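Local coordinates for protein pyroglutatmate porin OpdO (Pseudomonas aeruginosa, PDB 3SZV) that probably acts as an outer-membrane porin of the OprD carboxylate-channel family, letting small solutes such as pyroglutamate pass through its beta-barrel, at residues P287-A290 / G291-P294. Residues are numbered along the deposited sequence; the frame is centred on the assembly and turned at random.
Sequences PYIA and GSDP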
ATOM      1  N   PRO A 287     -12.670   2.246   8.747  1.00 11.65           N
ATOM      2  CA  PRO A 287     -13.116   1.719   7.458  1.00 12.96           C
ATOM      3  C   PRO A 287     -12.079   1.928   6.371  1.00 12.92           C
ATOM      4  O   PRO A 287     -11.355   2.928   6.358  1.00 13.21           O
ATOM      5  CB  PRO A 287     -14.369   2.549   7.157  1.00 15.45           C
ATOM      6  CG  PRO A 287     -14.108   3.858   7.837  1.00 21.14           C
ATOM      7  CD  PRO A 287     -13.334   3.516   9.101  1.00 11.79           C
ATOM      8  N   TYR A 288     -12.021   0.954   5.463  1.00 11.23           N
ATOM      9  CA  TYR A 288     -11.208   1.036   4.253  1.00 11.45           C
ATOM     10  C   TYR A 288     -11.697  -0.017   3.292  1.00 11.43           C
ATOM     11  O   TYR A 288     -12.429  -0.922   3.677  1.00 12.62           O
ATOM     12  CB  TYR A 288      -9.713   0.857   4.543  1.00 11.90           C
ATOM     13  CG  TYR A 288      -9.233  -0.358   5.324  1.00 11.77           C
ATOM     14  CD1 TYR A 288      -8.560  -1.395   4.688  1.00 12.88           C
ATOM     15  CD2 TYR A 288      -9.367  -0.419   6.713  1.00 12.16           C
ATOM     16  CE1 TYR A 288      -8.059  -2.475   5.407  1.00 13.18           C
ATOM     17  CE2 TYR A 288      -8.856  -1.484   7.435  1.00 12.41           C
ATOM     18  CZ  TYR A 288      -8.209  -2.509   6.775  1.00 12.24           C
ATOM     19  OH  TYR A 288      -7.668  -3.566   7.446  1.00 14.17           O
ATOM     20  N   ILE A 289     -11.267   0.081   2.037  1.00 11.76           N
ATOM     21  CA  ILE A 289     -11.684  -0.879   1.035  1.00 13.81           C
ATOM     22  C   ILE A 289     -11.128  -2.269   1.368  1.00 12.52           C
ATOM     23  O   ILE A 289      -9.930  -2.444   1.587  1.00 12.49           O
ATOM     24  CB  ILE A 289     -11.221  -0.410  -0.347  1.00 13.75           C
ATOM     25  CG1 ILE A 289     -12.059   0.783  -0.788  1.00 14.70           C
ATOM     26  CG2 ILE A 289     -11.347  -1.531  -1.361  1.00 15.61           C
ATOM     27  CD1 ILE A 289     -11.444   1.568  -1.923  1.00 16.23           C
ATOM     28  N   ALA A 290     -12.017  -3.259   1.462  1.00 13.84           N
ATOM     29  CA  ALA A 290     -11.582  -4.617   1.780  1.00 13.24           C
ATOM     30  C   ALA A 290     -10.577  -5.110   0.747  1.00 13.10           C
ATOM     31  O   ALA A 290     -10.787  -4.915  -0.461  1.00 14.93           O
ATOM     32  CB  ALA A 290     -12.789  -5.574   1.840  1.00 15.25           C
ATOM     33  N   GLY A 291      -9.505  -5.734   1.223  1.00 13.10           N
ATOM     34  CA  GLY A 291      -8.479  -6.241   0.325  1.00 13.19           C
ATOM     35  C   GLY A 291      -7.333  -5.270   0.136  1.00 14.55           C
ATOM     36  O   GLY A 291      -6.272  -5.661  -0.376  1.00 16.60           O
ATOM     37  N   SER A 292      -7.544  -4.018   0.536  1.00 12.60           N
ATOM     38  CA  SER A 292      -6.536  -2.972   0.339  1.00 12.42           C
ATOM     39  C   SER A 292      -5.850  -2.602   1.654  1.00 13.73           C
ATOM     40  O   SER A 292      -6.142  -3.187   2.701  1.00 14.81           O
ATOM     41  CB  SER A 292      -7.169  -1.750  -0.330  1.00 12.73           C
ATOM     42  OG  SER A 292      -7.935  -1.002   0.599  1.00 14.04           O
ATOM     43  N   ASP A 293      -4.914  -1.662   1.611  1.00 12.37           N
ATOM     44  CA  ASP A 293      -4.119  -1.329   2.794  1.00 12.20           C
ATOM     45  C   ASP A 293      -4.641  -0.067   3.479  1.00 11.70           C
ATOM     46  O   ASP A 293      -4.798   0.975   2.831  1.00 12.90           O
ATOM     47  CB  ASP A 293      -2.650  -1.085   2.415  1.00 12.04           C
ATOM     48  CG  ASP A 293      -1.903  -2.348   2.054  1.00 15.12           C
ATOM     49  OD1 ASP A 293      -2.465  -3.455   2.165  1.00 15.86           O
ATOM     50  OD2 ASP A 293      -0.718  -2.218   1.686  1.00 18.20           O
ATOM     51  N   PRO A 294      -4.885  -0.136   4.787  1.00 10.67           N
ATOM     52  CA  PRO A 294      -5.331   1.062   5.507  1.00 11.19           C
ATOM     53  C   PRO A 294      -4.147   1.954   5.834  1.00 11.11           C
ATOM     54  O   PRO A 294      -3.050   1.447   6.111  1.00 12.80           O
ATOM     55  CB  PRO A 294      -5.946   0.476   6.791  1.00 12.00           C
ATOM     56  CG  PRO A 294      -5.096  -0.760   7.069  1.00 12.07           C
ATOM     57  CD  PRO A 294      -4.775  -1.319   5.669  1.00 11.13           C
TER
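Pro294 lays its ring over one face of the Tyr288 ring, with CB of Pro294 3.5 Å from the centroid of the Tyr288 ring and only 8° off the ring normal. This is a CH-pi contact made squarely through the centre of the face. CG of Pro294 follows at 3.6 Å from Tyr288 CZ, and Pro294 CD lies near Tyr288 CE1, so three carbons of the proline share the surface. At the ring's edge and near its plane sits a different neighbour, the carbonyl oxygen of Ser292, 3.4 Å from Tyr288 CE1. With CG between the backbone N and the carbonyl carbon (chi1 53°), the Tyr288 ring lies alongside the returning chain, where Pro294 can reach its face.

What brings the chain back is a type II beta turn from Ile289 to Ser292, with Gly291 at its third position, where a phi of 95° suits glycine. Ile289 O is gripped twice: Ser292 N donates at 3.0 Å to Ile289 O, and Ser292 OG donates to the same Ile289 O at 2.7 Å. Both donors come from the same face of the carbonyl plane, one from the backbone and one from the side chain.

Further out, Tyr288 OH is hydrogen-bonded to Asp304, while Asp293 OD1 takes a hydrogen bond from Asn137. Backbone bonds tie Tyr288 to Asn183, Ala290 to Ser181 and Asp293 to Ser135. The loop, between barrel strands 271-281 and 311-320, thus lies well inside the molecule, consistent with the inward-folded loops that narrow OprD-family channels. A doubly held carbonyl and a proline on an aromatic face are consistent with a compact turn held in one shape without regular secondary structure.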